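Local coordinates for indole-3-acetic acid-amido synthetase GH3.15 (Arabidopsis thaliana, PDB 6E1Q), which joins amino acids, chiefly glutamine, to the auxin precursor indole-3-butyric acid and to the herbicide 2,4-DB, using ATP to activate the acid, at residues L202-L207 and S257-F262; N240-R245 and L270-E275. All blocks are in the same frame, centred on the assembly; numbering follows the deposited sequence.

Interaction 1 of 2, residues L202-L207 and S257-F262; sequences LLCGLL and SGIGKF
Cys204 carries SG anti to its own carbonyl carbon (chi1 -70°), while Ile259 sets CG1 anti to its backbone N and chi2 (72°) then swings the CD1 methyl to the sulfur. Cys204 SG lies 3.6 Å from Ile259 CD1. The same sulfur also touches the ring of Phe262, 3.8 Å from Phe262 CD2. It stands 4.9 Å from the ring centroid of Phe262 and 60° off the ring normal, an oblique sulfur-aromatic contact in which SG approaches the CD2 side of the ring. The sulfur thus touches both the isoleucine tip and the rim of the ring. Ile259 CD1 has a second partner in Leu203 CD2, 3.9 Å away, and these two side chains cross at about a right angle. Beyond the sulfur, Leu207 turns its CD1 methyl onto the root of the phenylalanine, 4.0 Å from Phe262 CB and equally near its carbonyl group. No hydrogen bond spans the two segments; the contact is made by van der Waals packing and the sulfur-aromatic approach. On the helical side the carriers are Leu203, Cys204 and Leu207, a pattern of steps of one and three that puts them on one face of the helix. The backbones come closest at Cys204 and Phe262, with CA atoms 6.5 Å apart. In the N-terminal GH3 domain, the C-terminal part of helix 194-207 thereby packs against 259-262, which follow helix 253-258, while Leu202 and Leu203 also pack on helix 220-243.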
loop_
_atom_site.group_PDB
_atom_site.type_symbol
_atom_site.label_atom_id
_atom_site.label_comp_id
_atom_site.label_asym_id
_atom_site.label_seq_id
_atom_site.Cartn_x
_atom_site.Cartn_y
_atom_site.Cartn_z
ATOM N N LEU A 202 20.337 -1.365 -3.587
ATOM C CA LEU A 202 20.451 -2.574 -4.401
ATOM C C LEU A 202 21.863 -3.162 -4.317
ATOM O O LEU A 202 22.037 -4.385 -4.262
ATOM C CB LEU A 202 20.067 -2.262 -5.855
ATOM C CG LEU A 202 18.559 -2.308 -6.181
ATOM C CD1 LEU A 202 18.271 -1.717 -7.570
ATOM C CD2 LEU A 202 18.031 -3.741 -6.123
ATOM N N LEU A 203 22.886 -2.309 -4.303
ATOM C CA LEU A 203 24.245 -2.819 -4.136
ATOM C C LEU A 203 24.378 -3.590 -2.821
ATOM O O LEU A 203 24.891 -4.716 -2.804
ATOM C CB LEU A 203 25.242 -1.664 -4.212
ATOM C CG LEU A 203 26.716 -1.989 -3.964
ATOM C CD1 LEU A 203 27.163 -2.972 -5.004
ATOM C CD2 LEU A 203 27.503 -0.711 -4.111
ATOM N N CYS A 204 23.850 -3.030 -1.719
ATOM C CA CYS A 204 23.849 -3.766 -0.452
ATOM C C CYS A 204 23.033 -5.056 -0.533
ATOM O O CYS A 204 23.457 -6.109 -0.022
ATOM C CB CYS A 204 23.330 -2.876 0.673
ATOM S SG CYS A 204 24.539 -1.569 1.065
ATOM N N GLY A 205 21.850 -4.996 -1.143
ATOM C CA GLY A 205 21.034 -6.193 -1.234
ATOM C C GLY A 205 21.699 -7.281 -2.055
ATOM O O GLY A 205 21.596 -8.468 -1.733
ATOM N N LEU A 206 22.374 -6.894 -3.141
ATOM C CA LEU A 206 23.064 -7.888 -3.965
ATOM C C LEU A 206 24.277 -8.456 -3.239
ATOM O O LEU A 206 24.544 -9.657 -3.317
ATOM C CB LEU A 206 23.497 -7.282 -5.304
ATOM C CG LEU A 206 22.386 -6.874 -6.274
ATOM C CD1 LEU A 206 22.995 -6.020 -7.375
ATOM C CD2 LEU A 206 21.725 -8.124 -6.858
ATOM N N LEU A 207 25.040 -7.603 -2.555
ATOM C CA LEU A 207 26.184 -8.100 -1.793
ATOM C C LEU A 207 25.751 -9.106 -0.735
ATOM O O LEU A 207 26.470 -10.075 -0.469
ATOM C CB LEU A 207 26.931 -6.939 -1.140
ATOM C CG LEU A 207 27.886 -6.104 -2.019
ATOM C CD1 LEU A 207 28.130 -4.757 -1.368
ATOM C CD2 LEU A 207 29.226 -6.820 -2.217
ATOM N N SER A 257 29.944 6.587 3.595
ATOM C CA SER A 257 30.479 6.190 4.893
ATOM C C SER A 257 29.959 4.822 5.322
ATOM O O SER A 257 30.669 4.083 6.013
ATOM C CB SER A 257 30.145 7.243 5.949
ATOM O OG SER A 257 28.745 7.372 6.110
ATOM N N GLY A 258 28.743 4.454 4.912
ATOM C CA GLY A 258 28.159 3.213 5.386
ATOM C C GLY A 258 28.505 1.985 4.567
ATOM O O GLY A 258 28.474 0.869 5.091
ATOM N N ILE A 259 28.847 2.164 3.286
ATOM C CA ILE A 259 28.899 1.035 2.354
ATOM C C ILE A 259 29.988 0.033 2.724
ATOM O O ILE A 259 29.873 -1.161 2.408
ATOM C CB ILE A 259 29.077 1.552 0.913
ATOM C CG1 ILE A 259 28.923 0.406 -0.098
ATOM C CG2 ILE A 259 30.434 2.240 0.753
ATOM C CD1 ILE A 259 27.500 -0.076 -0.254
ATOM N N GLY A 260 31.051 0.486 3.399
ATOM C CA GLY A 260 32.154 -0.392 3.759
ATOM C C GLY A 260 31.743 -1.588 4.593
ATOM O O GLY A 260 32.478 -2.578 4.644
ATOM N N LYS A 261 30.570 -1.526 5.226
ATOM C CA LYS A 261 30.086 -2.633 6.047
ATOM C C LYS A 261 29.886 -3.901 5.225
ATOM O O LYS A 261 30.103 -5.012 5.722
ATOM C CB LYS A 261 28.777 -2.230 6.722
ATOM C CG LYS A 261 28.529 -2.857 8.068
ATOM C CD LYS A 261 27.248 -2.307 8.669
ATOM C CE LYS A 261 26.917 -3.010 9.971
ATOM N NZ LYS A 261 25.544 -3.596 9.988
ATOM N N PHE A 262 29.446 -3.758 3.976
ATOM C CA PHE A 262 29.165 -4.897 3.111
ATOM C C PHE A 262 30.113 -5.006 1.929
ATOM O O PHE A 262 30.435 -6.120 1.511
ATOM C CB PHE A 262 27.724 -4.827 2.590
ATOM C CG PHE A 262 26.689 -4.741 3.676
ATOM C CD1 PHE A 262 26.376 -5.854 4.440
ATOM C CD2 PHE A 262 26.027 -3.551 3.935
ATOM C CE1 PHE A 262 25.416 -5.785 5.446
ATOM C CE2 PHE A 262 25.072 -3.475 4.936
ATOM C CZ PHE A 262 24.764 -4.594 5.691
#

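Interaction 2 of 2, residues N240-R245 and L270-E275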
loop_
_atom_site.group_PDB
_atom_site.type_symbol
_atom_site.label_atom_id
_atom_site.label_comp_id
_atom_site.label_asym_id
_atom_site.label_seq_id
_atom_site.Cartn_x
_atom_site.Cartn_y
_atom_site.Cartn_z
ATOM N N ASN A 240 31.119 -2.720 -9.360
ATOM C CA ASN A 240 31.458 -2.305 -7.998
ATOM C C ASN A 240 31.747 -3.508 -7.113
ATOM O O ASN A 240 32.668 -3.476 -6.288
ATOM C CB ASN A 240 30.322 -1.493 -7.374
ATOM C CG ASN A 240 30.269 -0.051 -7.864
ATOM O OD1 ASN A 240 29.582 0.769 -7.256
ATOM N ND2 ASN A 240 30.972 0.264 -8.968
ATOM N N ILE A 241 30.946 -4.567 -7.248
ATOM C CA ILE A 241 31.165 -5.780 -6.466
ATOM C C ILE A 241 32.498 -6.423 -6.837
ATOM O O ILE A 241 33.241 -6.892 -5.966
ATOM C CB ILE A 241 29.984 -6.754 -6.655
ATOM C CG1 ILE A 241 28.704 -6.186 -6.029
ATOM C CG2 ILE A 241 30.307 -8.144 -6.045
ATOM C CD1 ILE A 241 27.451 -7.055 -6.278
ATOM N N ARG A 242 32.822 -6.462 -8.130
ATOM C CA ARG A 242 34.079 -7.081 -8.561
ATOM C C ARG A 242 35.287 -6.353 -7.978
ATOM O O ARG A 242 36.220 -6.983 -7.466
ATOM C CB ARG A 242 34.158 -7.099 -10.094
ATOM C CG ARG A 242 35.531 -7.538 -10.639
ATOM C CD ARG A 242 35.447 -7.858 -12.125
ATOM N NE ARG A 242 34.665 -9.060 -12.393
ATOM C CZ ARG A 242 33.432 -9.063 -12.901
ATOM N NH1 ARG A 242 32.812 -7.918 -13.212
ATOM N NH2 ARG A 242 32.815 -10.220 -13.104
ATOM N N THR A 243 35.284 -5.019 -8.048
ATOM C CA THR A 243 36.415 -4.211 -7.613
ATOM C C THR A 243 36.389 -3.896 -6.127
ATOM O O THR A 243 37.412 -3.466 -5.585
ATOM C CB THR A 243 36.457 -2.882 -8.378
ATOM O OG1 THR A 243 35.265 -2.138 -8.090
ATOM C CG2 THR A 243 36.553 -3.114 -9.886
ATOM N N GLY A 244 35.257 -4.095 -5.459
ATOM C CA GLY A 244 35.143 -3.628 -4.093
ATOM C C GLY A 244 35.207 -2.129 -3.960
ATOM O O GLY A 244 35.605 -1.620 -2.911
ATOM N N ARG A 245 34.836 -1.405 -5.008
ATOM C CA ARG A 245 34.999 0.041 -5.078
ATOM C C ARG A 245 33.675 0.671 -5.471
ATOM O O ARG A 245 33.111 0.327 -6.515
ATOM C CB ARG A 245 36.073 0.409 -6.103
ATOM C CG ARG A 245 36.426 1.857 -6.112
ATOM C CD ARG A 245 37.165 2.232 -7.388
ATOM N NE ARG A 245 37.428 3.658 -7.373
ATOM C CZ ARG A 245 38.605 4.194 -7.085
ATOM N NH1 ARG A 245 39.648 3.415 -6.828
ATOM N NH2 ARG A 245 38.740 5.510 -7.077
ATOM N N LEU A 270 31.412 -13.312 -6.909
ATOM C CA LEU A 270 30.037 -12.898 -6.676
ATOM C C LEU A 270 29.533 -12.018 -7.820
ATOM O O LEU A 270 28.377 -12.138 -8.251
ATOM C CB LEU A 270 29.927 -12.166 -5.339
ATOM C CG LEU A 270 28.515 -11.595 -5.090
ATOM C CD1 LEU A 270 27.481 -12.719 -5.037
ATOM C CD2 LEU A 270 28.445 -10.713 -3.845
ATOM N N ALA A 271 30.386 -11.127 -8.322
ATOM C CA ALA A 271 30.013 -10.311 -9.467
ATOM C C ALA A 271 29.616 -11.191 -10.648
ATOM O O ALA A 271 28.580 -10.967 -11.280
ATOM C CB ALA A 271 31.168 -9.371 -9.836
ATOM N N SER A 272 30.414 -12.225 -10.929
ATOM C CA SER A 272 30.160 -13.075 -12.091
ATOM C C SER A 272 28.855 -13.846 -11.934
ATOM O O SER A 272 28.116 -14.020 -12.908
ATOM C CB SER A 272 31.333 -14.046 -12.301
ATOM O OG SER A 272 32.437 -13.381 -12.874
ATOM N N LEU A 273 28.562 -14.314 -10.716
ATOM C CA LEU A 273 27.306 -15.013 -10.455
ATOM C C LEU A 273 26.108 -14.128 -10.762
ATOM O O LEU A 273 25.130 -14.571 -11.372
ATOM C CB LEU A 273 27.254 -15.483 -8.998
ATOM C CG LEU A 273 28.260 -16.582 -8.629
ATOM C CD1 LEU A 273 28.205 -16.942 -7.137
ATOM C CD2 LEU A 273 28.004 -17.804 -9.498
ATOM N N ILE A 274 26.167 -12.871 -10.336
ATOM C CA ILE A 274 25.053 -11.961 -10.544
ATOM C C ILE A 274 24.954 -11.581 -12.010
ATOM O O ILE A 274 23.852 -11.489 -12.568
ATOM C CB ILE A 274 25.211 -10.727 -9.640
ATOM C CG1 ILE A 274 25.203 -11.161 -8.176
ATOM C CG2 ILE A 274 24.083 -9.741 -9.880
ATOM C CD1 ILE A 274 25.399 -10.024 -7.227
ATOM N N GLU A 275 26.104 -11.343 -12.652
ATOM C CA GLU A 275 26.122 -11.070 -14.087
ATOM C C GLU A 275 25.514 -12.230 -14.873
ATOM O O GLU A 275 24.779 -12.011 -15.840
ATOM C CB GLU A 275 27.564 -10.781 -14.550
ATOM C CG GLU A 275 28.084 -9.360 -14.205
ATOM C CD GLU A 275 29.615 -9.262 -14.093
ATOM O OE1 GLU A 275 30.307 -10.287 -14.226
ATOM O OE2 GLU A 275 30.135 -8.146 -13.858
#
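Arg242 and Glu275 meet in a bidentate, end-on salt bridge that ties the end of helix 220-243 to helix 268-278 within the N-terminal GH3 domain. Their side chains cross at about a right angle, yet the guanidinium and carboxylate planes are only 22° apart, so the two groups lie nearly in one plane and meet edge to edge. Arg242 NH2 donates to Glu275 OE1 at 2.7 Å with a nearly straight N-H...O angle of 177°, and Arg242 NH1 donates to Glu275 OE2 at 2.8 Å, on the syn lone pair of that oxygen. A bend at chi3 (-69°) turns the arginine NE off the line of the chain, which is extended as far as CD. Ala271 CB lies over one guanidinium face, offset toward the rim and 3.8 Å from Arg242 NH2. An alanine in place of Arg242 would probably leave the Glu275 carboxylate without its charged mate and Ser272 OG without a weak donor, and would take the guanidinium face off the Ala271 methyl. On the inner side of the contact the chemistry turns apolar. Ile241 CG2, anti to the backbone N, touches Leu270 CD2 at 3.9 Å and also packs on Ala271. The side chains of Ile241 and Ile274 cross at about a right angle, with Ile241 CD1 3.7 Å from Ile274 CD1. Ile241 and Ile274 both also pack on helix 194-207. At the edge of the guanidinium, near its plane, Arg242 NH2 makes a further weak hydrogen bond to Ser272 OG, 3.2 Å long.

Overall arrangement
Interactions 1 and 2 lie in the N-terminal GH3 domain with centres about 12 Å apart, away from the ATP and acyl-acid binding sites. Their segments alternate along the chain and involve different helices, yet the two contacts touch: Leu203 and Leu207 pack against Ile241, and Leu206 against Ile274, so helix 194-207 lies against both partners of the second contact. Interaction 1 is the buried one and entirely apolar, with a thiol and an aromatic ring at its middle. Interaction 2 is only partly buried and divided: isoleucines and a leucine continue the apolar core, while charged and hydroxyl groups hold its more exposed side by directional bonds.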